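Local coordinates for Glyco_hydro_cc domain-containing protein (Trichoderma gamsii, PDB 6UBD) that probably binds oligosaccharides of the beta-1,3-glucan type, as a subgroup VII member of glycoside hydrolase family GH128, at residues Thr200-Val205 with Asn221-Asp226; Ala184-Tyr189 with Val228-Ala233. All blocks are in the same frame, centred on the assembly; numbering follows the deposited sequence.

Both contacts belong to one (beta/alpha)8 barrel and share helix 217-233, using successive turns of it. Contact 1 lies between the strand and helix layers, joining that helix to strand 197-206, which precedes it in the chain; contact 2 lies within the helix layer, setting it beside helix 179-193, the neighbour that follows strand 170-176. All touching residues of contact 1 are buried, and its chemistry is aromatic, with one disulfide sulfur over an indole face. Contact 2 is smaller and purely apolar, with a partly exposed leucine at its margin, as befits a helix-helix groove nearer solvent. The two touch through one pair, Phe202 CD2 lying 3.8 Å from Phe231 CE2.

Contact 1 of 2, residues Thr200-Val205 with Asn221-Asp226; sequences TEFACV and NQWISD
Gln222 NE2 donates to Asp226 OD1 at 3.0 Å, from above the carboxylate plane, one turn along the helix that also carries Trp223 against Cys204 of the strand. SG of Cys204, disulfide-bonded to Cys214, lies over the indole face, 3.8 Å from the centroid of the Trp223 five-membered ring and only 10° off its normal. It gets there because SG stands anti to the backbone N (chi1 -173°). Cys204 CB, placed by the course of the strand backbone, sits over the six-membered ring, 3.8 Å from that centroid, in a CH-pi contact. Trp223 CG is likewise anti to its own N, carrying the ring from helix 217-233 across to the strand; the two segments run at 144° with their axes 9.2 Å apart. The far end of the indole reaches the backbone, Trp223 CH2 coming within 3.4 Å of Ala203 C. Phe202 meets it differently, edge against edge, with CD1 3.6 Å from Trp223 CZ3. A broad flat residue suits this place between strand and helix of a beta-alpha unit; with an alanine here, the disulfide sulfur would probably lose its aromatic cover and a gap would open beside Phe202. Met179 of helix 179-193 also touches the indole. The chemistry implies cohesion through dispersion and the polarisable sulfur, with no hydrogen bond linking strand to helix.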
loop_
_atom_site.group_PDB
_atom_site.type_symbol
_atom_site.label_atom_id
_atom_site.label_comp_id
_atom_site.label_asym_id
_atom_site.label_seq_id
_atom_site.Cartn_x
_atom_site.Cartn_y
_atom_site.Cartn_z
ATOM N N THR A 200 1.425 -1.093 -2.280
ATOM C CA THR A 200 0.983 -0.750 -0.915
ATOM C C THR A 200 -0.015 -1.776 -0.337
ATOM O O THR A 200 -0.271 -1.749 0.891
ATOM C CB THR A 200 0.486 0.700 -0.876
ATOM O OG1 THR A 200 -0.647 0.786 -1.758
ATOM C CG2 THR A 200 1.585 1.716 -1.223
ATOM N N GLU A 201 -0.569 -2.611 -1.209
ATOM C CA GLU A 201 -1.270 -3.860 -0.786
ATOM C C GLU A 201 -1.035 -4.885 -1.889
ATOM O O GLU A 201 -1.104 -4.556 -3.053
ATOM C CB GLU A 201 -2.786 -3.754 -0.652
ATOM C CG GLU A 201 -3.284 -2.836 0.484
ATOM C CD GLU A 201 -4.798 -2.801 0.515
ATOM O OE1 GLU A 201 -5.405 -3.861 0.335
ATOM O OE2 GLU A 201 -5.383 -1.747 0.742
ATOM N N PHE A 202 -0.796 -6.166 -1.520
ATOM C CA PHE A 202 -0.833 -7.322 -2.478
ATOM C C PHE A 202 -1.410 -8.555 -1.786
ATOM O O PHE A 202 -1.311 -8.727 -0.561
ATOM C CB PHE A 202 0.529 -7.564 -3.160
ATOM C CG PHE A 202 1.578 -8.169 -2.220
ATOM C CD1 PHE A 202 1.599 -9.544 -1.950
ATOM C CD2 PHE A 202 2.559 -7.379 -1.647
ATOM C CE1 PHE A 202 2.547 -10.061 -1.076
ATOM C CE2 PHE A 202 3.490 -7.909 -0.743
ATOM C CZ PHE A 202 3.487 -9.254 -0.473
ATOM N N ALA A 203 -2.107 -9.334 -2.613
ATOM C CA ALA A 203 -2.617 -10.662 -2.171
ATOM C C ALA A 203 -2.924 -11.480 -3.409
ATOM O O ALA A 203 -3.198 -10.990 -4.526
ATOM C CB ALA A 203 -3.901 -10.579 -1.357
ATOM N N CYS A 204 -2.891 -12.822 -3.250
ATOM C CA CYS A 204 -3.190 -13.811 -4.326
ATOM C C CYS A 204 -4.719 -13.914 -4.472
ATOM O O CYS A 204 -5.417 -14.369 -3.543
ATOM C CB CYS A 204 -2.591 -15.163 -3.957
ATOM S SG CYS A 204 -2.678 -16.456 -5.234
ATOM N N VAL A 205 -5.221 -13.451 -5.611
ATOM C CA VAL A 205 -6.676 -13.382 -5.931
ATOM C C VAL A 205 -6.848 -13.697 -7.413
ATOM O O VAL A 205 -6.104 -13.222 -8.273
ATOM C CB VAL A 205 -7.282 -12.007 -5.614
ATOM C CG1 VAL A 205 -8.792 -12.005 -5.885
ATOM C CG2 VAL A 205 -6.963 -11.522 -4.219
ATOM N N ASN A 221 1.816 -20.405 -1.090
ATOM C CA ASN A 221 3.222 -20.367 -0.609
ATOM C C ASN A 221 4.196 -20.090 -1.773
ATOM O O ASN A 221 5.155 -19.311 -1.613
ATOM C CB ASN A 221 3.595 -21.685 0.100
ATOM C CG ASN A 221 2.880 -21.915 1.433
ATOM O OD1 ASN A 221 2.240 -20.992 1.962
ATOM N ND2 ASN A 221 3.013 -23.159 1.951
ATOM N N GLN A 222 3.988 -20.710 -2.938
ATOM C CA GLN A 222 4.847 -20.487 -4.103
ATOM C C GLN A 222 4.652 -19.039 -4.635
ATOM O O GLN A 222 5.649 -18.439 -5.064
ATOM C CB GLN A 222 4.507 -21.515 -5.189
ATOM C CG GLN A 222 5.517 -21.481 -6.315
ATOM C CD GLN A 222 6.900 -21.965 -5.910
ATOM O OE1 GLN A 222 7.085 -23.085 -5.382
ATOM N NE2 GLN A 222 7.900 -21.111 -6.071
ATOM N N TRP A 223 3.399 -18.614 -4.703
ATOM C CA TRP A 223 3.092 -17.205 -5.170
ATOM C C TRP A 223 3.808 -16.133 -4.310
ATOM O O TRP A 223 4.425 -15.180 -4.858
ATOM C CB TRP A 223 1.569 -17.077 -5.176
ATOM C CG TRP A 223 1.059 -15.803 -5.822
ATOM C CD1 TRP A 223 0.529 -15.707 -7.086
ATOM C CD2 TRP A 223 0.894 -14.509 -5.200
ATOM N NE1 TRP A 223 0.080 -14.411 -7.314
ATOM C CE2 TRP A 223 0.261 -13.694 -6.162
ATOM C CE3 TRP A 223 1.140 -14.000 -3.923
ATOM C CZ2 TRP A 223 -0.084 -12.357 -5.893
ATOM C CZ3 TRP A 223 0.835 -12.666 -3.674
ATOM C CH2 TRP A 223 0.232 -11.861 -4.644
ATOM N N ILE A 224 3.776 -16.321 -2.995
ATOM C CA ILE A 224 4.475 -15.413 -2.058
ATOM C C ILE A 224 5.985 -15.427 -2.341
ATOM O O ILE A 224 6.649 -14.364 -2.378
ATOM C CB ILE A 224 4.101 -15.685 -0.598
ATOM C CG1 ILE A 224 2.605 -15.416 -0.343
ATOM C CG2 ILE A 224 5.033 -14.902 0.296
ATOM C CD1 ILE A 224 2.078 -15.980 0.966
ATOM N N SER A 225 6.539 -16.657 -2.423
ATOM C CA SER A 225 7.995 -16.754 -2.653
ATOM C C SER A 225 8.380 -16.042 -3.956
ATOM O O SER A 225 9.360 -15.302 -4.060
ATOM C CB SER A 225 8.407 -18.210 -2.662
ATOM O OG SER A 225 9.807 -18.397 -2.896
ATOM N N ASP A 226 7.632 -16.372 -5.003
ATOM C CA ASP A 226 7.898 -15.820 -6.357
ATOM C C ASP A 226 7.728 -14.281 -6.390
ATOM O O ASP A 226 8.579 -13.607 -7.010
ATOM C CB ASP A 226 6.972 -16.477 -7.389
ATOM C CG ASP A 226 7.265 -17.918 -7.758
ATOM O OD1 ASP A 226 8.349 -18.411 -7.383
ATOM O OD2 ASP A 226 6.358 -18.527 -8.380
#

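Contact 2 of 2, residues Ala184-Tyr189 with Val228-Ala233; sequences ADIDYY and VDLFEA
Ile186 and Phe231 mark the closest backbone approach, their CA atoms 9.5 Å apart, a spacing that side chains must bridge. The two segments belong to adjacent outer helices of the (beta/alpha)8 barrel, 179-193 and 217-233, which follow the neighbouring parallel strands 170-176 and 197-206. Ile186 does most of the bridging. Its CG1 is anti to the carbonyl carbon (chi1 -71°) and the chain continues extended to CD1 (chi2 166°), so this one methyl is carried across to the other helix. There it touches the CD2 methyl of Leu230 at 3.6 Å, the chains overlapping side by side, each heading for the other's helix. Leu230, partly exposed, reaches back with CG anti to its backbone N and lies at the margin of the contact; its branched end offers a methyl to Ile186 while the rest of the side chain stays at the edge. Beta-branched Ile186 is buried, and it also rests on Leu197 and Val237, side chains of the barrel strands beneath. The Phe231 ring packs on Val199 and Val237 and meets the ring of Tyr240. At the end of the same helix, Lys34 NZ donates to the carbonyls of Phe231 and Glu232, a fitting site for a positive charge where the helix dipole probably leaves negative potential. No hydrogen bond joins the segments, and the seam rests on methyl and ring contacts. Phe231 offers Ile186 an edge: Phe231 CE1 lies 4.2 Å from Ile186 CD1, which sits close to the ring plane.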
loop_
_atom_site.group_PDB
_atom_site.type_symbol
_atom_site.label_atom_id
_atom_site.label_comp_id
_atom_site.label_asym_id
_atom_site.label_seq_id
_atom_site.Cartn_x
_atom_site.Cartn_y
_atom_site.Cartn_z
ATOM N N ALA A 184 2.298 -7.440 -15.349
ATOM C CA ALA A 184 1.499 -6.553 -16.218
ATOM C C ALA A 184 1.093 -5.292 -15.438
ATOM O O ALA A 184 1.034 -4.143 -15.996
ATOM C CB ALA A 184 0.280 -7.277 -16.706
ATOM N N ASP A 185 0.817 -5.399 -14.146
ATOM C CA ASP A 185 0.529 -4.217 -13.308
ATOM C C ASP A 185 1.775 -3.350 -13.203
ATOM O O ASP A 185 1.684 -2.076 -13.360
ATOM C CB ASP A 185 0.095 -4.621 -11.899
ATOM C CG ASP A 185 -1.361 -5.057 -11.727
ATOM O OD1 ASP A 185 -2.187 -4.875 -12.678
ATOM O OD2 ASP A 185 -1.710 -5.555 -10.574
ATOM N N ILE A 186 2.924 -3.937 -12.905
ATOM C CA ILE A 186 4.175 -3.131 -12.796
ATOM C C ILE A 186 4.441 -2.385 -14.113
ATOM O O ILE A 186 4.760 -1.161 -14.101
ATOM C CB ILE A 186 5.347 -4.064 -12.424
ATOM C CG1 ILE A 186 5.236 -4.554 -10.965
ATOM C CG2 ILE A 186 6.690 -3.399 -12.639
ATOM C CD1 ILE A 186 6.140 -5.707 -10.615
ATOM N N ASP A 187 4.386 -3.082 -15.217
ATOM C CA ASP A 187 4.709 -2.472 -16.526
ATOM C C ASP A 187 3.738 -1.336 -16.865
ATOM O O ASP A 187 4.176 -0.259 -17.348
ATOM C CB ASP A 187 4.749 -3.509 -17.645
ATOM C CG ASP A 187 5.831 -4.561 -17.572
ATOM O OD1 ASP A 187 6.829 -4.314 -16.960
ATOM O OD2 ASP A 187 5.682 -5.642 -18.229
ATOM N N TYR A 188 2.447 -1.548 -16.616
ATOM C CA TYR A 188 1.458 -0.484 -16.875
ATOM C C TYR A 188 1.809 0.788 -16.080
ATOM O O TYR A 188 1.835 1.898 -16.656
ATOM C CB TYR A 188 0.031 -0.926 -16.539
ATOM C CG TYR A 188 -0.974 0.185 -16.715
ATOM C CD1 TYR A 188 -1.446 0.592 -17.971
ATOM C CD2 TYR A 188 -1.359 0.963 -15.618
ATOM C CE1 TYR A 188 -2.274 1.685 -18.122
ATOM C CE2 TYR A 188 -2.165 2.076 -15.790
ATOM C CZ TYR A 188 -2.690 2.395 -17.035
ATOM O OH TYR A 188 -3.448 3.525 -17.226
ATOM N N TYR A 189 2.083 0.659 -14.775
ATOM C CA TYR A 189 2.251 1.846 -13.927
ATOM C C TYR A 189 3.627 2.479 -14.164
ATOM O O TYR A 189 3.701 3.739 -14.114
ATOM C CB TYR A 189 1.935 1.559 -12.450
ATOM C CG TYR A 189 0.459 1.527 -12.130
ATOM C CD1 TYR A 189 -0.240 2.722 -11.999
ATOM C CD2 TYR A 189 -0.242 0.313 -12.042
ATOM C CE1 TYR A 189 -1.603 2.704 -11.739
ATOM C CE2 TYR A 189 -1.600 0.274 -11.808
ATOM C CZ TYR A 189 -2.286 1.500 -11.653
ATOM O OH TYR A 189 -3.620 1.515 -11.337
ATOM N N VAL A 228 7.967 -11.972 -3.937
ATOM C CA VAL A 228 9.028 -11.274 -3.195
ATOM C C VAL A 228 10.288 -11.273 -4.065
ATOM O O VAL A 228 10.970 -10.239 -4.192
ATOM C CB VAL A 228 9.228 -11.865 -1.803
ATOM C CG1 VAL A 228 10.483 -11.364 -1.154
ATOM C CG2 VAL A 228 8.000 -11.561 -0.923
ATOM N N ASP A 229 10.601 -12.429 -4.672
ATOM C CA ASP A 229 11.808 -12.440 -5.519
ATOM C C ASP A 229 11.650 -11.425 -6.669
ATOM O O ASP A 229 12.636 -10.768 -7.046
ATOM C CB ASP A 229 12.091 -13.860 -6.043
ATOM C CG ASP A 229 12.594 -14.872 -5.023
ATOM O OD1 ASP A 229 13.098 -14.415 -3.954
ATOM O OD2 ASP A 229 12.512 -16.128 -5.321
ATOM N N LEU A 230 10.489 -11.441 -7.301
ATOM C CA LEU A 230 10.234 -10.539 -8.465
ATOM C C LEU A 230 10.380 -9.068 -8.014
ATOM O O LEU A 230 11.091 -8.293 -8.678
ATOM C CB LEU A 230 8.862 -10.834 -9.058
ATOM C CG LEU A 230 8.446 -10.110 -10.382
ATOM C CD1 LEU A 230 7.249 -10.871 -10.983
ATOM C CD2 LEU A 230 8.077 -8.669 -10.221
ATOM N N PHE A 231 9.727 -8.727 -6.907
ATOM C CA PHE A 231 9.792 -7.312 -6.406
ATOM C C PHE A 231 11.242 -6.942 -6.077
ATOM O O PHE A 231 11.677 -5.826 -6.400
ATOM C CB PHE A 231 8.920 -7.157 -5.144
ATOM C CG PHE A 231 7.416 -7.223 -5.346
ATOM C CD1 PHE A 231 6.786 -6.917 -6.544
ATOM C CD2 PHE A 231 6.593 -7.571 -4.278
ATOM C CE1 PHE A 231 5.398 -6.960 -6.669
ATOM C CE2 PHE A 231 5.202 -7.566 -4.393
ATOM C CZ PHE A 231 4.609 -7.202 -5.597
ATOM N N GLU A 232 11.996 -7.798 -5.354
ATOM C CA GLU A 232 13.394 -7.451 -4.939
ATOM C C GLU A 232 14.296 -7.221 -6.178
ATOM O O GLU A 232 15.124 -6.293 -6.171
ATOM C CB GLU A 232 13.953 -8.475 -3.943
ATOM C CG GLU A 232 13.288 -8.434 -2.568
ATOM C CD GLU A 232 13.688 -7.238 -1.707
ATOM O OE1 GLU A 232 14.642 -6.479 -2.084
ATOM O OE2 GLU A 232 12.987 -7.055 -0.625
ATOM N N ALA A 233 14.100 -7.988 -7.252
ATOM C CA ALA A 233 14.914 -7.858 -8.474
ATOM C C ALA A 233 14.453 -6.674 -9.356
ATOM O O ALA A 233 15.281 -6.231 -10.130
ATOM C CB ALA A 233 14.877 -9.176 -9.206
#